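Local coordinates for protein putative fructose-bisphosphate aldolase (Coccidioides immitis, PDB 3PM6) that is a putative class II fructose-bisphosphate aldolase, a zinc-binding protein of the TIM-barrel clan, at residues 87-101 with 113-125. Numbering follows the deposited sequence.
Sequences LHLDHAQDPEIIKRA and GFDSIMVDMSHFS. With ZN (zinc ion), chain S.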
ATOM      1  N   LEU A  87      -3.855   5.938 -12.805  1.00 18.79           N
ATOM      2  CA  LEU A  87      -2.686   6.174 -11.981  1.00 17.65           C
ATOM      3  C   LEU A  87      -1.671   7.132 -12.654  1.00 16.74           C
ATOM      4  O   LEU A  87      -1.297   6.943 -13.798  1.00 17.61           O
ATOM      5  CB  LEU A  87      -2.033   4.835 -11.629  1.00 17.06           C
ATOM      6  CG  LEU A  87      -0.781   4.895 -10.765  1.00 14.21           C
ATOM      7  CD1 LEU A  87      -1.064   5.526  -9.400  1.00 13.16           C
ATOM      8  CD2 LEU A  87      -0.229   3.474 -10.610  1.00 15.05           C
ATOM      9  N   HIS A  88      -1.240   8.142 -11.914  1.00 15.14           N
ATOM     10  CA  HIS A  88      -0.456   9.240 -12.472  1.00 14.47           C
ATOM     11  C   HIS A  88       0.761   9.458 -11.604  1.00 13.15           C
ATOM     12  O   HIS A  88       0.645   9.543 -10.373  1.00 12.36           O
ATOM     13  CB  HIS A  88      -1.333  10.490 -12.449  1.00 15.65           C
ATOM     14  CG  HIS A  88      -0.703  11.705 -13.051  1.00 16.37           C
ATOM     15  ND1 HIS A  88      -0.460  11.828 -14.404  1.00 16.44           N
ATOM     16  CD2 HIS A  88      -0.314  12.874 -12.486  1.00 15.41           C
ATOM     17  CE1 HIS A  88       0.049  13.025 -14.644  1.00 17.10           C
ATOM     18  NE2 HIS A  88       0.121  13.687 -13.498  1.00 14.50           N
ATOM     19  N   LEU A  89       1.933   9.532 -12.222  1.00 12.82           N
ATOM     20  CA  LEU A  89       3.129  10.008 -11.507  1.00 12.76           C
ATOM     21  C   LEU A  89       3.211  11.521 -11.532  1.00 13.14           C
ATOM     22  O   LEU A  89       3.450  12.134 -12.581  1.00 12.62           O
ATOM     23  CB  LEU A  89       4.415   9.397 -12.077  1.00 12.69           C
ATOM     24  CG  LEU A  89       5.763   9.650 -11.372  1.00 11.88           C
ATOM     25  CD1 LEU A  89       5.855   9.126  -9.907  1.00 11.30           C
ATOM     26  CD2 LEU A  89       6.905   9.075 -12.237  1.00 10.89           C
ATOM     27  N   ASP A  90       3.032  12.148 -10.369  1.00 13.24           N
ATOM     28  CA  ASP A  90       3.042  13.630 -10.317  1.00 12.87           C
ATOM     29  C   ASP A  90       4.469  14.135 -10.089  1.00 12.97           C
ATOM     30  O   ASP A  90       5.278  13.439  -9.451  1.00 12.28           O
ATOM     31  CB  ASP A  90       2.094  14.060  -9.182  1.00 12.95           C
ATOM     32  CG  ASP A  90       1.809  15.548  -9.140  1.00 13.62           C
ATOM     33  OD1 ASP A  90       1.956  16.272 -10.166  1.00 13.33           O
ATOM     34  OD2 ASP A  90       1.433  16.002  -8.032  1.00 13.40           O
ATOM     35  N   HIS A  91       4.790  15.332 -10.599  1.00 12.77           N
ATOM     36  CA  HIS A  91       6.084  15.994 -10.305  1.00 12.39           C
ATOM     37  C   HIS A  91       7.312  15.106 -10.426  1.00 13.29           C
ATOM     38  O   HIS A  91       8.167  15.072  -9.556  1.00 15.08           O
ATOM     39  CB  HIS A  91       6.009  16.709  -8.950  1.00 11.04           C
ATOM     40  CG  HIS A  91       5.014  17.816  -8.990  1.00 12.84           C
ATOM     41  ND1 HIS A  91       5.120  18.843  -9.901  1.00 11.60           N
ATOM     42  CD2 HIS A  91       3.823  17.984  -8.370  1.00 10.47           C
ATOM     43  CE1 HIS A  91       4.070  19.629  -9.794  1.00 11.00           C
ATOM     44  NE2 HIS A  91       3.268  19.126  -8.879  1.00 13.16           N
ATOM     45  N   ALA A  92       7.391  14.367 -11.506  1.00 13.25           N
ATOM     46  CA  ALA A  92       8.595  13.661 -11.782  1.00 13.37           C
ATOM     47  C   ALA A  92       9.564  14.685 -12.374  1.00 13.86           C
ATOM     48  O   ALA A  92       9.355  15.146 -13.496  1.00 14.18           O
ATOM     49  CB  ALA A  92       8.295  12.527 -12.758  1.00 12.47           C
ATOM     50  N   GLN A  93      10.599  15.047 -11.623  1.00 14.20           N
ATOM     51  CA  GLN A  93      11.451  16.167 -12.008  1.00 15.95           C
ATOM     52  C   GLN A  93      12.861  15.755 -12.392  1.00 17.68           C
ATOM     53  O   GLN A  93      13.758  16.603 -12.474  1.00 17.76           O
ATOM     54  CB  GLN A  93      11.476  17.253 -10.912  1.00 15.74           C
ATOM     55  CG  GLN A  93      10.066  17.794 -10.561  1.00 12.88           C
ATOM     56  CD  GLN A  93      10.111  18.885  -9.484  1.00 16.20           C
ATOM     57  OE1 GLN A  93      11.078  18.985  -8.721  1.00 14.89           O
ATOM     58  NE2 GLN A  93       9.058  19.705  -9.424  1.00 11.84           N
ATOM     59  N   ASP A  94      13.022  14.461 -12.669  1.00 19.36           N
ATOM     60  CA  ASP A  94      14.315  13.841 -12.973  1.00 21.24           C
ATOM     61  C   ASP A  94      14.113  12.857 -14.131  1.00 21.49           C
ATOM     62  O   ASP A  94      13.360  11.909 -13.992  1.00 20.65           O
ATOM     63  CB  ASP A  94      14.801  13.079 -11.734  1.00 21.91           C
ATOM     64  CG  ASP A  94      16.239  12.497 -11.891  1.00 27.46           C
ATOM     65  OD1 ASP A  94      16.675  12.090 -13.010  1.00 29.41           O
ATOM     66  OD2 ASP A  94      16.941  12.434 -10.846  1.00 33.29           O
ATOM     67  N   PRO A  95      14.771  13.093 -15.291  1.00 22.86           N
ATOM     68  CA  PRO A  95      14.658  12.212 -16.459  1.00 23.30           C
ATOM     69  C   PRO A  95      14.866  10.707 -16.143  1.00 24.36           C
ATOM     70  O   PRO A  95      14.114   9.846 -16.646  1.00 24.60           O
ATOM     71  CB  PRO A  95      15.758  12.747 -17.386  1.00 24.16           C
ATOM     72  CG  PRO A  95      15.761  14.206 -17.078  1.00 22.95           C
ATOM     73  CD  PRO A  95      15.569  14.296 -15.592  1.00 22.85           C
ATOM     74  N   GLU A  96      15.846  10.402 -15.293  1.00 24.98           N
ATOM     75  CA  GLU A  96      16.141   9.021 -14.898  1.00 25.55           C
ATOM     76  C   GLU A  96      14.965   8.345 -14.193  1.00 25.30           C
ATOM     77  O   GLU A  96      14.642   7.182 -14.452  1.00 25.47           O
ATOM     78  CB  GLU A  96      17.401   8.954 -14.014  1.00 25.75           C
ATOM     79  N   ILE A  97      14.304   9.076 -13.311  1.00 25.05           N
ATOM     80  CA  ILE A  97      13.152   8.518 -12.601  1.00 23.99           C
ATOM     81  C   ILE A  97      11.944   8.307 -13.514  1.00 22.80           C
ATOM     82  O   ILE A  97      11.128   7.412 -13.303  1.00 22.51           O
ATOM     83  CB  ILE A  97      12.767   9.403 -11.407  1.00 24.61           C
ATOM     84  CG1 ILE A  97      13.676   9.063 -10.221  1.00 26.96           C
ATOM     85  CG2 ILE A  97      11.357   9.107 -10.965  1.00 22.85           C
ATOM     86  CD1 ILE A  97      15.081   9.604 -10.295  1.00 31.53           C
ATOM     87  N   ILE A  98      11.815   9.161 -14.511  1.00 22.15           N
ATOM     88  CA  ILE A  98      10.689   9.078 -15.436  1.00 21.39           C
ATOM     89  C   ILE A  98      10.822   7.772 -16.244  1.00 21.98           C
ATOM     90  O   ILE A  98       9.877   6.981 -16.343  1.00 22.18           O
ATOM     91  CB  ILE A  98      10.632  10.366 -16.301  1.00 20.64           C
ATOM     92  CG1 ILE A  98      10.139  11.526 -15.414  1.00 18.22           C
ATOM     93  CG2 ILE A  98       9.738  10.199 -17.545  1.00 21.10           C
ATOM     94  CD1 ILE A  98      10.250  12.916 -16.030  1.00 13.66           C
ATOM     95  N   LYS A  99      12.008   7.528 -16.776  1.00 22.41           N
ATOM     96  CA  LYS A  99      12.252   6.314 -17.556  1.00 23.76           C
ATOM     97  C   LYS A  99      12.079   5.101 -16.660  1.00 24.09           C
ATOM     98  O   LYS A  99      11.507   4.115 -17.079  1.00 23.60           O
ATOM     99  CB  LYS A  99      13.655   6.312 -18.118  1.00 23.56           C
ATOM    100  CG  LYS A  99      13.918   7.421 -19.031  1.00 25.06           C
ATOM    101  CD  LYS A  99      15.416   7.695 -18.980  1.00 30.21           C
ATOM    102  CE  LYS A  99      15.767   8.695 -20.016  1.00 31.73           C
ATOM    103  NZ  LYS A  99      15.373   8.149 -21.329  1.00 32.18           N
ATOM    104  N   ARG A 100      12.547   5.191 -15.416  1.00 24.49           N
ATOM    105  CA  ARG A 100      12.407   4.075 -14.495  1.00 25.74           C
ATOM    106  C   ARG A 100      10.920   3.786 -14.237  1.00 25.41           C
ATOM    107  O   ARG A 100      10.471   2.618 -14.266  1.00 25.94           O
ATOM    108  CB  ARG A 100      13.149   4.358 -13.191  1.00 26.02           C
ATOM    109  CG  ARG A 100      13.080   3.204 -12.171  1.00 29.93           C
ATOM    110  CD  ARG A 100      13.534   3.638 -10.757  1.00 32.50           C
ATOM    111  NE  ARG A 100      13.362   2.543  -9.800  1.00 35.49           N
ATOM    112  CZ  ARG A 100      13.863   2.521  -8.565  1.00 38.10           C
ATOM    113  NH1 ARG A 100      13.653   1.472  -7.790  1.00 39.90           N
ATOM    114  NH2 ARG A 100      14.588   3.538  -8.103  1.00 40.90           N
ATOM    115  N   ALA A 101      10.146   4.844 -14.013  1.00 23.86           N
ATOM    116  CA  ALA A 101       8.686   4.675 -13.871  1.00 22.76           C
ATOM    117  C   ALA A 101       8.032   4.140 -15.159  1.00 22.12           C
ATOM    118  O   ALA A 101       7.159   3.292 -15.100  1.00 22.45           O
ATOM    119  CB  ALA A 101       8.031   5.974 -13.432  1.00 21.73           C
ATOM    120  N   GLY A 113       1.406  -0.450 -14.643  1.00 32.81           N
ATOM    121  CA  GLY A 113       2.211   0.594 -14.008  1.00 28.70           C
ATOM    122  C   GLY A 113       1.413   1.871 -14.184  1.00 25.31           C
ATOM    123  O   GLY A 113       0.214   1.855 -13.982  1.00 24.90           O
ATOM    124  N   PHE A 114       2.060   2.954 -14.609  1.00 23.25           N
ATOM    125  CA  PHE A 114       1.393   4.279 -14.682  1.00 20.58           C
ATOM    126  C   PHE A 114       0.617   4.429 -15.946  1.00 20.23           C
ATOM    127  O   PHE A 114       1.084   4.006 -16.998  1.00 19.05           O
ATOM    128  CB  PHE A 114       2.406   5.443 -14.544  1.00 19.17           C
ATOM    129  CG  PHE A 114       2.934   5.581 -13.162  1.00 17.50           C
ATOM    130  CD1 PHE A 114       2.186   6.230 -12.191  1.00 16.65           C
ATOM    131  CD2 PHE A 114       4.117   4.962 -12.795  1.00 16.42           C
ATOM    132  CE1 PHE A 114       2.651   6.312 -10.903  1.00 14.84           C
ATOM    133  CE2 PHE A 114       4.603   5.056 -11.504  1.00 17.69           C
ATOM    134  CZ  PHE A 114       3.860   5.721 -10.553  1.00 17.49           C
ATOM    135  N   ASP A 115      -0.560   5.043 -15.853  1.00 19.04           N
ATOM    136  CA  ASP A 115      -1.293   5.412 -17.066  1.00 18.63           C
ATOM    137  C   ASP A 115      -0.777   6.738 -17.646  1.00 18.26           C
ATOM    138  O   ASP A 115      -0.899   6.985 -18.839  1.00 18.83           O
ATOM    139  CB  ASP A 115      -2.775   5.512 -16.754  1.00 18.67           C
ATOM    140  CG  ASP A 115      -3.331   4.221 -16.174  1.00 19.67           C
ATOM    141  OD1 ASP A 115      -3.420   3.232 -16.913  1.00 22.67           O
ATOM    142  OD2 ASP A 115      -3.664   4.184 -14.979  1.00 18.73           O
ATOM    143  N   SER A 116      -0.221   7.599 -16.783  1.00 17.20           N
ATOM    144  CA  SER A 116       0.243   8.930 -17.193  1.00 15.67           C
ATOM    145  C   SER A 116       1.337   9.408 -16.284  1.00 14.68           C
ATOM    146  O   SER A 116       1.467   8.947 -15.155  1.00 14.51           O
ATOM    147  CB  SER A 116      -0.902   9.956 -17.229  1.00 15.96           C
ATOM    148  OG  SER A 116      -1.596  10.015 -16.002  1.00 15.41           O
ATOM    149  N   ILE A 117       2.156  10.328 -16.762  1.00 14.12           N
ATOM    150  CA  ILE A 117       3.288  10.752 -15.941  1.00 12.74           C
ATOM    151  C   ILE A 117       3.406  12.226 -16.160  1.00 12.98           C
ATOM    152  O   ILE A 117       3.244  12.693 -17.275  1.00 13.03           O
ATOM    153  CB  ILE A 117       4.584  10.041 -16.412  1.00 12.88           C
ATOM    154  CG1 ILE A 117       4.515   8.530 -16.141  1.00 11.92           C
ATOM    155  CG2 ILE A 117       5.873  10.711 -15.836  1.00 11.95           C
ATOM    156  CD1 ILE A 117       5.801   7.749 -16.629  1.00 11.66           C
ATOM    157  N   MET A 118       3.682  12.969 -15.100  1.00 12.12           N
ATOM    158  CA  MET A 118       3.962  14.353 -15.282  1.00 12.68           C
ATOM    159  C   MET A 118       5.444  14.554 -15.535  1.00 11.36           C
ATOM    160  O   MET A 118       6.242  14.392 -14.632  1.00 11.77           O
ATOM    161  CB  MET A 118       3.483  15.216 -14.090  1.00 12.03           C
ATOM    162  CG  MET A 118       3.791  16.684 -14.301  1.00 11.39           C
ATOM    163  SD  MET A 118       3.550  17.683 -12.810  0.99 12.51           S
ATOM    164  CE  MET A 118       3.663  19.320 -13.600  1.00  7.58           C
ATOM    165  N   VAL A 119       5.803  14.932 -16.759  1.00 12.04           N
ATOM    166  CA  VAL A 119       7.208  15.243 -17.094  1.00 12.42           C
ATOM    167  C   VAL A 119       7.427  16.693 -16.702  1.00 12.85           C
ATOM    168  O   VAL A 119       7.167  17.599 -17.494  1.00 14.82           O
ATOM    169  CB  VAL A 119       7.511  15.024 -18.616  1.00 13.50           C
ATOM    170  CG1 VAL A 119       8.963  15.258 -18.895  1.00 12.94           C
ATOM    171  CG2 VAL A 119       7.073  13.609 -19.049  1.00 10.83           C
ATOM    172  N   ASP A 120       7.851  16.899 -15.463  1.00 12.56           N
ATOM    173  CA  ASP A 120       7.927  18.205 -14.848  1.00 13.10           C
ATOM    174  C   ASP A 120       9.373  18.683 -14.917  1.00 13.79           C
ATOM    175  O   ASP A 120      10.158  18.454 -13.993  1.00 13.51           O
ATOM    176  CB  ASP A 120       7.472  18.133 -13.367  1.00 13.00           C
ATOM    177  CG  ASP A 120       7.494  19.495 -12.695  1.00 14.19           C
ATOM    178  OD1 ASP A 120       7.856  20.457 -13.402  1.00 14.85           O
ATOM    179  OD2 ASP A 120       7.115  19.628 -11.499  1.00 15.30           O
ATOM    180  N   MET A 121       9.733  19.344 -16.014  1.00 14.05           N
ATOM    181  CA  MET A 121      11.096  19.877 -16.165  1.00 14.66           C
ATOM    182  C   MET A 121      11.165  21.383 -15.886  1.00 15.58           C
ATOM    183  O   MET A 121      12.049  22.094 -16.389  1.00 15.31           O
ATOM    184  CB  MET A 121      11.589  19.545 -17.583  1.00 15.53           C
ATOM    185  CG  MET A 121      11.605  18.002 -17.864  1.00 11.98           C
ATOM    186  SD  MET A 121      12.864  17.150 -16.877  1.00 15.51           S
ATOM    187  CE  MET A 121      11.924  15.882 -16.035  1.00 13.96           C
ATOM    188  N   SER A 122      10.218  21.867 -15.070  1.00 15.52           N
ATOM    189  CA  SER A 122      10.000  23.303 -14.889  1.00 16.03           C
ATOM    190  C   SER A 122      11.119  23.970 -14.104  1.00 16.40           C
ATOM    191  O   SER A 122      11.248  25.196 -14.118  1.00 17.40           O
ATOM    192  CB  SER A 122       8.655  23.543 -14.162  1.00 15.82           C
ATOM    193  OG  SER A 122       8.749  23.082 -12.816  1.00 15.73           O
ATOM    194  N   HIS A 123      11.918  23.166 -13.406  1.00 16.65           N
ATOM    195  CA  HIS A 123      13.070  23.684 -12.688  1.00 16.94           C
ATOM    196  C   HIS A 123      14.242  24.102 -13.578  1.00 17.77           C
ATOM    197  O   HIS A 123      15.115  24.856 -13.136  1.00 17.61           O
ATOM    198  CB  HIS A 123      13.536  22.692 -11.627  1.00 17.27           C
ATOM    199  CG  HIS A 123      12.621  22.614 -10.439  1.00 16.78           C
ATOM    200  ND1 HIS A 123      13.089  22.476  -9.152  1.00 15.36           N
ATOM    201  CD2 HIS A 123      11.275  22.675 -10.344  1.00 16.27           C
ATOM    202  CE1 HIS A 123      12.063  22.414  -8.316  1.00 16.72           C
ATOM    203  NE2 HIS A 123      10.951  22.540  -9.012  1.00 17.09           N
ATOM    204  N   PHE A 124      14.251  23.619 -14.819  1.00 17.69           N
ATOM    205  CA  PHE A 124      15.292  23.953 -15.785  1.00 17.77           C
ATOM    206  C   PHE A 124      14.875  25.196 -16.557  1.00 18.09           C
ATOM    207  O   PHE A 124      13.718  25.637 -16.450  1.00 18.33           O
ATOM    208  CB  PHE A 124      15.560  22.744 -16.727  1.00 17.64           C
ATOM    209  CG  PHE A 124      16.022  21.505 -15.999  1.00 15.46           C
ATOM    210  CD1 PHE A 124      17.302  21.437 -15.445  1.00 15.85           C
ATOM    211  CD2 PHE A 124      15.150  20.422 -15.819  1.00 17.54           C
ATOM    212  CE1 PHE A 124      17.724  20.301 -14.729  1.00 18.30           C
ATOM    213  CE2 PHE A 124      15.544  19.271 -15.106  1.00 17.56           C
ATOM    214  CZ  PHE A 124      16.832  19.201 -14.556  1.00 16.92           C
ATOM    215  N   SER A 125      15.811  25.771 -17.321  1.00 19.35           N
ATOM    216  CA  SER A 125      15.505  26.906 -18.211  1.00 19.23           C
ATOM    217  C   SER A 125      14.433  26.438 -19.163  1.00 19.06           C
ATOM    218  O   SER A 125      14.285  25.208 -19.406  1.00 17.98           O
ATOM    219  CB  SER A 125      16.755  27.355 -18.997  1.00 21.00           C
ATOM    220  OG  SER A 125      17.220  26.348 -19.887  1.00 20.22           O
TER
HETATM  221 ZN    ZN S 319       1.548  20.179  -8.269  1.00 20.80          ZN
HETATM  222  O   HOH W   1       8.790  21.979  -7.716  1.00 10.92           O
HETATM  223  O   HOH W   2       4.612   2.850 -15.697  1.00 24.32           O
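Asp120 OD2 takes two hydrogen bonds from residues 91-93. His91 ND1 donates to Asp120 OD2 (2.7 Å) on the anti side, 29° out of the carboxylate plane, and Gln93 NE2 comes in at 2.8 Å from the opposite face. Asp120 OD1 accepts from Ser122 N, making an Asx turn, and from Ser122 OG, which restrains rotation of the carboxylate. Imidazole suits position 91 because NE2 binds zinc at 2.1 Å; zinc at one nitrogen and Asp120 at the other together restrain the ring, and the carboxylate probably makes it more electron-rich. Met118, its chain extended with CG anti to the backbone N (chi1 180°), lays SD over one face of the His91 ring, toward its rim, 3.8 Å from the centroid. Toward the N-terminal ends of the strands, His88 ND1 and Ser116 OG share a 2.7 Å hydrogen bond. On the sheet's other face, Leu89 CB sits over the Phe114 ring in a CH-pi contact, while Ile117 packs against Ile98 and Ala101 of helix 95-101. Unbranched Met121 bends CE tightly against Ile98 CD1. Leu89 bonds through N to Ser116 O and through O to Met118 N, pairing parallel neighbouring strands, bulged before Ala92, of a TIM barrel whose zinc site His196 and His227 complete.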